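PDB 6YQ4: tannase from Fusobacterium nucleatum subsp. nucleatum ATCC 25586, which acts on gallotannins, probably by hydrolysing their ester bonds as a member of the alpha/beta-hydrolase clan, and carries a bound magnesium ion. Local coordinates for residues A[46-52]-A[111-117]; A[272-277]-A[289-293]; A[323-328]-A[342-346]. All coordinates share one frame. Residues are numbered along the deposited sequence.

Contact 1: A[46-52]-A[111-117]; sequences YQNMNIY and VAAPGAR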
loop_
_atom_site.group_PDB
_atom_site.type_symbol
_atom_site.label_atom_id
_atom_site.label_comp_id
_atom_site.label_asym_id
_atom_site.label_seq_id
_atom_site.Cartn_x
_atom_site.Cartn_y
_atom_site.Cartn_z
ATOM N N TYR A 46 18.854 -1.656 6.453
ATOM C CA TYR A 46 17.568 -1.392 5.827
ATOM C C TYR A 46 17.660 -0.443 4.649
ATOM O O TYR A 46 17.055 -0.710 3.614
ATOM C CB TYR A 46 16.576 -0.871 6.879
ATOM C CG TYR A 46 16.091 -2.051 7.681
ATOM C CD1 TYR A 46 15.161 -2.921 7.128
ATOM C CD2 TYR A 46 16.637 -2.369 8.935
ATOM C CE1 TYR A 46 14.745 -4.038 7.795
ATOM C CE2 TYR A 46 16.215 -3.502 9.631
ATOM C CZ TYR A 46 15.271 -4.337 9.042
ATOM O OH TYR A 46 14.789 -5.470 9.657
ATOM N N GLN A 47 18.453 0.622 4.754
ATOM C CA GLN A 47 18.627 1.551 3.647
ATOM C C GLN A 47 19.649 1.028 2.650
ATOM O O GLN A 47 20.627 1.715 2.351
ATOM C CB GLN A 47 19.058 2.929 4.150
ATOM C CG GLN A 47 18.111 3.573 5.162
ATOM C CD GLN A 47 18.646 4.902 5.682
ATOM O OE1 GLN A 47 19.651 4.943 6.397
ATOM N NE2 GLN A 47 17.984 6.000 5.305
ATOM N N ASN A 48 19.449 -0.185 2.146
ATOM C CA ASN A 48 20.203 -0.679 1.004
ATOM C C ASN A 48 19.235 -1.298 -0.002
ATOM O O ASN A 48 18.065 -1.539 0.304
ATOM C CB ASN A 48 21.265 -1.686 1.423
ATOM C CG ASN A 48 20.666 -2.981 1.908
ATOM O OD1 ASN A 48 20.172 -3.791 1.115
ATOM N ND2 ASN A 48 20.712 -3.198 3.221
ATOM N N MET A 49 19.742 -1.580 -1.206
ATOM C CA MET A 49 18.914 -2.034 -2.317
ATOM C C MET A 49 19.627 -3.099 -3.147
ATOM O O MET A 49 20.829 -2.999 -3.404
ATOM C CB MET A 49 18.534 -0.852 -3.199
ATOM C CG MET A 49 17.915 -1.215 -4.515
ATOM S SD MET A 49 17.334 0.282 -5.365
ATOM C CE MET A 49 18.804 1.312 -5.296
ATOM N N ASN A 50 18.867 -4.106 -3.579
ATOM C CA ASN A 50 19.344 -5.158 -4.470
ATOM C C ASN A 50 18.879 -4.867 -5.887
ATOM O O ASN A 50 17.691 -4.605 -6.111
ATOM C CB ASN A 50 18.806 -6.528 -4.062
ATOM C CG ASN A 50 19.327 -6.987 -2.735
ATOM O OD1 ASN A 50 20.423 -6.621 -2.333
ATOM N ND2 ASN A 50 18.543 -7.805 -2.042
ATOM N N ILE A 51 19.799 -4.956 -6.840
ATOM C CA ILE A 51 19.501 -4.737 -8.250
ATOM C C ILE A 51 19.826 -6.010 -9.019
ATOM O O ILE A 51 20.940 -6.535 -8.916
ATOM C CB ILE A 51 20.285 -3.543 -8.812
ATOM C CG1 ILE A 51 19.833 -2.251 -8.134
ATOM C CG2 ILE A 51 20.120 -3.469 -10.322
ATOM C CD1 ILE A 51 20.556 -1.032 -8.678
ATOM N N TYR A 52 18.852 -6.508 -9.775
ATOM C CA TYR A 52 19.002 -7.709 -10.585
ATOM C C TYR A 52 18.797 -7.363 -12.054
ATOM O O TYR A 52 17.799 -6.727 -12.417
ATOM C CB TYR A 52 18.006 -8.772 -10.152
ATOM C CG TYR A 52 18.097 -9.085 -8.685
ATOM C CD1 TYR A 52 19.179 -9.796 -8.176
ATOM C CD2 TYR A 52 17.116 -8.654 -7.799
ATOM C CE1 TYR A 52 19.269 -10.091 -6.835
ATOM C CE2 TYR A 52 17.199 -8.946 -6.459
ATOM C CZ TYR A 52 18.274 -9.669 -5.985
ATOM O OH TYR A 52 18.357 -9.953 -4.648
ATOM N N VAL A 111 15.311 -5.348 -12.198
ATOM C CA VAL A 111 14.697 -5.359 -10.878
ATOM C C VAL A 111 15.587 -4.577 -9.931
ATOM O O VAL A 111 16.766 -4.910 -9.758
ATOM C CB VAL A 111 14.480 -6.785 -10.368
ATOM C CG1 VAL A 111 13.982 -6.747 -8.918
ATOM C CG2 VAL A 111 13.494 -7.501 -11.271
ATOM N N ALA A 112 15.031 -3.521 -9.344
ATOM C CA ALA A 112 15.661 -2.782 -8.257
ATOM C C ALA A 112 14.698 -2.873 -7.087
ATOM O O ALA A 112 13.561 -2.400 -7.182
ATOM C CB ALA A 112 15.949 -1.334 -8.641
ATOM N N ALA A 113 15.137 -3.516 -6.010
ATOM C CA ALA A 113 14.278 -3.841 -4.867
ATOM C C ALA A 113 14.855 -3.210 -3.603
ATOM O O ALA A 113 15.796 -3.764 -2.998
ATOM C CB ALA A 113 14.156 -5.362 -4.703
ATOM N N PRO A 114 14.337 -2.069 -3.160
ATOM C CA PRO A 114 14.925 -1.396 -2.003
ATOM C C PRO A 114 14.373 -1.923 -0.692
ATOM O O PRO A 114 13.184 -2.247 -0.575
ATOM C CB PRO A 114 14.487 0.050 -2.199
ATOM C CG PRO A 114 13.106 -0.124 -2.722
ATOM C CD PRO A 114 13.159 -1.335 -3.651
ATOM N N GLY A 115 15.261 -1.989 0.317
ATOM C CA GLY A 115 14.798 -1.991 1.681
ATOM C C GLY A 115 14.454 -0.580 2.133
ATOM O O GLY A 115 14.769 0.403 1.460
ATOM N N ALA A 116 13.806 -0.495 3.297
ATOM C CA ALA A 116 13.360 0.772 3.863
ATOM C C ALA A 116 13.184 0.607 5.364
ATOM O O ALA A 116 12.839 -0.480 5.842
ATOM C CB ALA A 116 12.042 1.247 3.222
ATOM N N ARG A 117 13.420 1.697 6.101
ATOM C CA ARG A 117 13.213 1.694 7.544
ATOM C C ARG A 117 11.729 1.604 7.870
ATOM O O ARG A 117 10.863 1.849 7.034
ATOM C CB ARG A 117 13.789 2.951 8.199
ATOM C CG ARG A 117 15.280 3.176 7.992
ATOM C CD ARG A 117 15.674 4.573 8.452
ATOM N NE ARG A 117 15.417 5.556 7.404
ATOM C CZ ARG A 117 15.341 6.865 7.612
ATOM N NH1 ARG A 117 15.520 7.350 8.832
ATOM N NH2 ARG A 117 15.100 7.687 6.597
#
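Two nitrogen donors meet without bonding to each other: Q47 NE2 sits over one face of the R117 guanidinium, 3.3 Å from R117 NE. D138 of helix 134-148 explains the pairing, since R117 makes a salt bridge with it and Q47 NE2 a hydrogen bond. The strands themselves belong to the central sheet of an alpha/beta-hydrolase fold, where 48-52 runs antiparallel to 111-114, with their axes 4.6 Å apart at closest and an angle of 164° between directions. N50 and A113 form a hydrogen-bonded pair (N50 N to A113 O 3.1 Å, A113 N to N50 O 2.8 Å), and Y52 with V111 forms the next. Beyond the strand, G115 N reaches N48 O at 2.8 Å. Just before this, Q47 centres an inverse gamma turn, and Y46 O lies where a CB on G115 would come within 2.5 Å of it, so the absence of a side chain there matters. M49, I51, A112 and P114 share one face of the sheet; M49 and P114 meet helix 134-148, while I51 touches M153, a residue of the magnesium site. On the other face V111, A113 and Y52 pack on L101 of helix 100-106, and Y52 puts its ring edge on V111, with Y52 CD2 3.8 Å from V111 CG1.

Contact 2: A[272-277]-A[289-293]; sequences FPIYLN and LTLDK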
loop_
_atom_site.group_PDB
_atom_site.type_symbol
_atom_site.label_atom_id
_atom_site.label_comp_id
_atom_site.label_asym_id
_atom_site.label_seq_id
_atom_site.Cartn_x
_atom_site.Cartn_y
_atom_site.Cartn_z
ATOM N N PHE A 272 -18.194 10.162 8.645
ATOM C CA PHE A 272 -17.694 9.900 7.298
ATOM C C PHE A 272 -18.370 10.742 6.200
ATOM O O PHE A 272 -17.670 11.236 5.306
ATOM C CB PHE A 272 -17.835 8.413 6.981
ATOM C CG PHE A 272 -17.199 8.001 5.676
ATOM C CD1 PHE A 272 -15.825 8.149 5.472
ATOM C CD2 PHE A 272 -17.982 7.466 4.645
ATOM C CE1 PHE A 272 -15.239 7.759 4.258
ATOM C CE2 PHE A 272 -17.402 7.070 3.440
ATOM C CZ PHE A 272 -16.029 7.218 3.248
ATOM N N PRO A 273 -19.701 10.940 6.218
ATOM C CA PRO A 273 -20.317 11.772 5.167
ATOM C C PRO A 273 -19.777 13.189 5.095
ATOM O O PRO A 273 -19.661 13.740 3.992
ATOM C CB PRO A 273 -21.809 11.750 5.537
ATOM C CG PRO A 273 -21.991 10.452 6.257
ATOM C CD PRO A 273 -20.734 10.335 7.086
ATOM N N ILE A 274 -19.461 13.809 6.234
ATOM C CA ILE A 274 -18.876 15.144 6.191
ATOM C C ILE A 274 -17.551 15.099 5.447
ATOM O O ILE A 274 -17.213 16.018 4.689
ATOM C CB ILE A 274 -18.701 15.721 7.610
ATOM C CG1 ILE A 274 -19.808 15.227 8.568
ATOM C CG2 ILE A 274 -18.653 17.239 7.536
ATOM C CD1 ILE A 274 -19.632 15.627 10.061
ATOM N N TYR A 275 -16.790 14.019 5.624
ATOM C CA TYR A 275 -15.486 13.964 4.981
ATOM C C TYR A 275 -15.619 13.614 3.507
ATOM O O TYR A 275 -15.065 14.303 2.645
ATOM C CB TYR A 275 -14.564 12.972 5.678
ATOM C CG TYR A 275 -13.353 12.624 4.816
ATOM C CD1 TYR A 275 -12.375 13.589 4.516
ATOM C CD2 TYR A 275 -13.203 11.343 4.270
ATOM C CE1 TYR A 275 -11.271 13.275 3.727
ATOM C CE2 TYR A 275 -12.117 11.021 3.473
ATOM C CZ TYR A 275 -11.154 11.979 3.206
ATOM O OH TYR A 275 -10.098 11.634 2.393
ATOM N N LEU A 276 -16.359 12.551 3.201
ATOM C CA LEU A 276 -16.505 12.136 1.816
ATOM C C LEU A 276 -17.064 13.257 0.943
ATOM O O LEU A 276 -16.562 13.488 -0.162
ATOM C CB LEU A 276 -17.386 10.899 1.726
ATOM C CG LEU A 276 -17.462 10.468 0.261
ATOM C CD1 LEU A 276 -16.879 9.068 0.114
ATOM C CD2 LEU A 276 -18.895 10.564 -0.300
ATOM N N ASN A 277 -18.071 13.996 1.430
ATOM C CA ASN A 277 -18.623 15.074 0.609
ATOM C C ASN A 277 -17.624 16.192 0.386
ATOM O O ASN A 277 -17.764 16.953 -0.577
ATOM C CB ASN A 277 -19.882 15.649 1.234
ATOM C CG ASN A 277 -20.957 14.635 1.355
ATOM O OD1 ASN A 277 -20.937 13.636 0.649
ATOM N ND2 ASN A 277 -21.897 14.855 2.271
ATOM N N LEU A 289 -20.400 11.913 -6.100
ATOM C CA LEU A 289 -20.582 10.824 -5.165
ATOM C C LEU A 289 -20.683 11.453 -3.780
ATOM O O LEU A 289 -19.739 12.091 -3.311
ATOM C CB LEU A 289 -19.423 9.835 -5.299
ATOM C CG LEU A 289 -19.359 9.200 -6.705
ATOM C CD1 LEU A 289 -18.118 8.401 -6.909
ATOM C CD2 LEU A 289 -20.565 8.312 -6.985
ATOM N N THR A 290 -21.848 11.331 -3.150
ATOM C CA THR A 290 -22.103 11.951 -1.862
ATOM C C THR A 290 -22.789 10.963 -0.917
ATOM O O THR A 290 -23.171 9.847 -1.297
ATOM C CB THR A 290 -22.964 13.205 -2.019
ATOM O OG1 THR A 290 -24.261 12.825 -2.502
ATOM C CG2 THR A 290 -22.302 14.184 -2.984
ATOM N N LEU A 291 -22.958 11.407 0.328
ATOM C CA LEU A 291 -23.686 10.673 1.347
ATOM C C LEU A 291 -24.553 11.651 2.125
ATOM O O LEU A 291 -24.100 12.756 2.450
ATOM C CB LEU A 291 -22.728 9.934 2.300
ATOM C CG LEU A 291 -21.945 8.770 1.687
ATOM C CD1 LEU A 291 -20.733 8.351 2.547
ATOM C CD2 LEU A 291 -22.877 7.589 1.411
ATOM N N ASP A 292 -25.806 11.239 2.376
ATOM C CA ASP A 292 -26.717 11.857 3.338
ATOM C C ASP A 292 -26.197 11.704 4.771
ATOM O O ASP A 292 -25.241 10.973 5.050
ATOM C CB ASP A 292 -28.105 11.199 3.314
ATOM C CG ASP A 292 -28.764 11.204 1.942
ATOM O OD1 ASP A 292 -28.464 12.093 1.110
ATOM O OD2 ASP A 292 -29.621 10.317 1.713
ATOM N N LYS A 293 -26.902 12.364 5.700
ATOM C CA LYS A 293 -26.547 12.270 7.114
ATOM C C LYS A 293 -26.833 10.882 7.676
ATOM O O LYS A 293 -26.159 10.448 8.616
ATOM C CB LYS A 293 -27.292 13.339 7.921
ATOM C CG LYS A 293 -26.776 14.749 7.680
ATOM C CD LYS A 293 -26.491 15.493 8.985
ATOM C CE LYS A 293 -26.096 16.949 8.716
ATOM N NZ LYS A 293 -26.883 17.912 9.545
HETATM O O HOH W 1 -17.317 13.418 -2.715
#
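The helical segment 272-277 belongs to the long helix 259-279, which is kinked at P273, whose ring nitrogen has no hydrogen to donate; the backbone N of P273 and of I274 make no bond to the turn before. Regular bonding resumes with L276 N to F272 O (2.8 Å) and N277 N to P273 O (3.0 Å). Against it the chain returns as a loop without regular structure, 289-293, whose CA atoms come as near as 5.2 Å (P273 to L291) and 5.3 Å (N277 to T290). Both pieces lie in the long insertion between strands 202-206 and 435-439, where alpha/beta hydrolases commonly carry their lid or cap. One water ties the backbones together, donating to L276 O at 2.7 Å and to L289 O at 2.8 Å.

Among the side chains, N277 does the polar work. Its amide meets the main chain of L291 as a strand neighbour would: N277 OD1 accepts from L291 N at 3.0 Å, and N277 ND2 donates to L291 O, also at 3.0 Å. The loop is thereby held extended alongside the helix. L291, which has the largest area covered in this contact, points toward the helix; its CD1 lies 3.6 Å from F272 CD2 and 4.0 Å from L276 CD2. Behind this cluster, W221 of helix 212-223 meets both F272 and L291, and F299 of helix 298-316 touches F272 and L276. P273 also packs on the loop, its CB 3.8 Å from L291 CB and its CG 3.5 Å from D292 O.

Contact 3: A[323-328]-A[342-346]; sequences QFKKAF and VYTHI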
loop_
_atom_site.group_PDB
_atom_site.type_symbol
_atom_site.label_atom_id
_atom_site.label_comp_id
_atom_site.label_asym_id
_atom_site.label_seq_id
_atom_site.Cartn_x
_atom_site.Cartn_y
_atom_site.Cartn_z
ATOM N N GLN A 323 -22.391 -17.961 -0.337
ATOM C CA GLN A 323 -22.425 -17.309 0.966
ATOM C C GLN A 323 -22.956 -15.884 0.928
ATOM O O GLN A 323 -23.414 -15.386 1.956
ATOM C CB GLN A 323 -21.020 -17.300 1.569
ATOM C CG GLN A 323 -20.182 -18.502 1.161
ATOM C CD GLN A 323 -18.689 -18.261 1.320
ATOM O OE1 GLN A 323 -18.265 -17.402 2.100
ATOM N NE2 GLN A 323 -17.884 -19.020 0.578
ATOM N N PHE A 324 -22.921 -15.211 -0.220
ATOM C CA PHE A 324 -23.280 -13.799 -0.286
ATOM C C PHE A 324 -24.522 -13.507 -1.114
ATOM O O PHE A 324 -24.882 -12.332 -1.262
ATOM C CB PHE A 324 -22.093 -12.994 -0.823
ATOM C CG PHE A 324 -20.903 -13.015 0.093
ATOM C CD1 PHE A 324 -20.018 -14.091 0.083
ATOM C CD2 PHE A 324 -20.679 -11.974 0.988
ATOM C CE1 PHE A 324 -18.915 -14.124 0.944
ATOM C CE2 PHE A 324 -19.584 -11.994 1.847
ATOM C CZ PHE A 324 -18.705 -13.078 1.826
ATOM N N LYS A 325 -25.209 -14.533 -1.625
ATOM C CA LYS A 325 -26.393 -14.306 -2.448
ATOM C C LYS A 325 -27.507 -13.553 -1.715
ATOM O O LYS A 325 -28.325 -12.905 -2.368
ATOM C CB LYS A 325 -26.928 -15.639 -2.970
ATOM C CG LYS A 325 -25.875 -16.513 -3.649
ATOM C CD LYS A 325 -26.449 -17.871 -4.098
ATOM C CE LYS A 325 -26.123 -18.197 -5.570
ATOM N NZ LYS A 325 -26.837 -19.408 -6.094
ATOM N N LYS A 326 -27.556 -13.589 -0.383
ATOM C CA LYS A 326 -28.636 -12.890 0.316
ATOM C C LYS A 326 -28.572 -11.372 0.130
ATOM O O LYS A 326 -29.591 -10.693 0.300
ATOM C CB LYS A 326 -28.626 -13.248 1.808
ATOM C CG LYS A 326 -27.563 -12.531 2.641
ATOM C CD LYS A 326 -27.528 -13.021 4.099
ATOM C CE LYS A 326 -28.893 -12.948 4.768
ATOM N NZ LYS A 326 -28.862 -13.261 6.233
ATOM N N ALA A 327 -27.419 -10.827 -0.229
ATOM C CA ALA A 327 -27.294 -9.407 -0.525
ATOM C C ALA A 327 -27.466 -9.082 -2.011
ATOM O O ALA A 327 -27.367 -7.907 -2.393
ATOM C CB ALA A 327 -25.924 -8.893 -0.045
ATOM N N PHE A 328 -27.716 -10.082 -2.855
ATOM C CA PHE A 328 -27.641 -9.919 -4.300
ATOM C C PHE A 328 -29.027 -10.014 -4.931
ATOM O O PHE A 328 -29.858 -10.834 -4.517
ATOM C CB PHE A 328 -26.738 -10.989 -4.921
ATOM C CG PHE A 328 -25.284 -10.826 -4.596
ATOM C CD1 PHE A 328 -24.810 -9.664 -4.010
ATOM C CD2 PHE A 328 -24.386 -11.836 -4.889
ATOM C CE1 PHE A 328 -23.465 -9.509 -3.720
ATOM C CE2 PHE A 328 -23.031 -11.693 -4.589
ATOM C CZ PHE A 328 -22.574 -10.526 -4.009
ATOM N N VAL A 342 -26.319 -5.081 3.520
ATOM C CA VAL A 342 -26.408 -6.513 3.786
ATOM C C VAL A 342 -25.072 -7.191 3.500
ATOM O O VAL A 342 -24.630 -8.072 4.254
ATOM C CB VAL A 342 -27.550 -7.138 2.962
ATOM C CG1 VAL A 342 -27.647 -8.650 3.228
ATOM C CG2 VAL A 342 -28.872 -6.436 3.254
ATOM N N TYR A 343 -24.398 -6.771 2.421
ATOM C CA TYR A 343 -23.163 -7.427 2.008
ATOM C C TYR A 343 -22.084 -7.308 3.081
ATOM O O TYR A 343 -21.298 -8.238 3.288
ATOM C CB TYR A 343 -22.664 -6.834 0.679
ATOM C CG TYR A 343 -21.336 -7.416 0.216
ATOM C CD1 TYR A 343 -21.284 -8.649 -0.436
ATOM C CD2 TYR A 343 -20.132 -6.752 0.460
ATOM C CE1 TYR A 343 -20.072 -9.187 -0.854
ATOM C CE2 TYR A 343 -18.911 -7.289 0.056
ATOM C CZ TYR A 343 -18.890 -8.506 -0.599
ATOM O OH TYR A 343 -17.693 -9.038 -1.044
ATOM N N THR A 344 -22.022 -6.164 3.763
ATOM C CA THR A 344 -20.958 -5.906 4.724
ATOM C C THR A 344 -21.214 -6.537 6.087
ATOM O O THR A 344 -20.288 -6.584 6.907
ATOM C CB THR A 344 -20.754 -4.397 4.878
ATOM O OG1 THR A 344 -22.028 -3.765 5.041
ATOM C CG2 THR A 344 -20.097 -3.841 3.638
ATOM N N HIS A 345 -22.434 -7.021 6.346
ATOM C CA HIS A 345 -22.787 -7.645 7.610
ATOM C C HIS A 345 -22.685 -9.163 7.564
ATOM O O HIS A 345 -23.220 -9.840 8.447
ATOM C CB HIS A 345 -24.200 -7.226 8.012
ATOM C CG HIS A 345 -24.262 -5.866 8.624
ATOM N ND1 HIS A 345 -23.666 -4.765 8.041
ATOM C CD2 HIS A 345 -24.822 -5.431 9.775
ATOM C CE1 HIS A 345 -23.866 -3.708 8.806
ATOM N NE2 HIS A 345 -24.567 -4.084 9.862
ATOM N N ILE A 346 -22.031 -9.710 6.545
ATOM C CA ILE A 346 -22.135 -11.138 6.297
ATOM C C ILE A 346 -21.051 -11.852 7.097
ATOM O O ILE A 346 -21.359 -12.696 7.950
ATOM C CB ILE A 346 -22.094 -11.432 4.782
ATOM C CG1 ILE A 346 -23.508 -11.223 4.205
ATOM C CG2 ILE A 346 -21.594 -12.849 4.493
ATOM C CD1 ILE A 346 -23.692 -11.669 2.766
#
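The side-chain conformations bring three aromatic rings together in this apolar contact. Y343 stands in the t rotamer (chi1 177°), which carries its ring from a sideways start to lie near two phenylalanines. F324 and F328 both have chi1 in the m well. F324 comes closest, with F324 CD2 3.4 Å from Y343 CE1; the rings meet obliquely, centroids 5.2 Å apart and planes at 39°. F328 has its ring turned differently (chi2 -12°, against 82° in F324) and brings F328 CE1 to 4.0 Å from Y343 CD1. On the other side of the F324 ring, I346 in its m,t conformation sets its CG2 3.4 Å from F324 CE2; I346 CD1 reaches the same ring (3.5 Å to F324 CD2) and also lies 4.0 Å from K326 CG, so the aliphatic part of the lysine shares in the cover. K326 CG is also 3.9 Å from V342 CG1. Small A327 allows close backbone approach: A327 CB is 3.6 Å from Y343 N and 3.7 Å from V342 CG1. The Y343 hydroxyl bonds away from the contact, to A442 O in the loop after strand 435-439. Segment 323-328 runs into the first strand of the hairpin 328-330/335-338, and 342-346 follows its second strand through helix 340-344. W472 meets the F324 ring edge-to-face and touches Y343, while helix 298-316 backs F328 and Y343 through I307.

Along the chain the contacts follow in series, 1 then 2 then 3. Contact 1 pairs two neighbouring strands of the nine-stranded sheet and lies near the magnesium site. Contacts 2 and 3 lie across the centre of the chain from it, with centres about 40 and 42 Å away, in the insertion between strands 202-206 and 435-439. Their own centres are about 23 Å apart and their nearest atoms about 11 Å, so they do not touch; helix 298-316, which runs between them in sequence, packs against both. The protein thus combines a hydrolase sheet with a large helical addition, and contacts 2 and 3 join parts of that addition to each other.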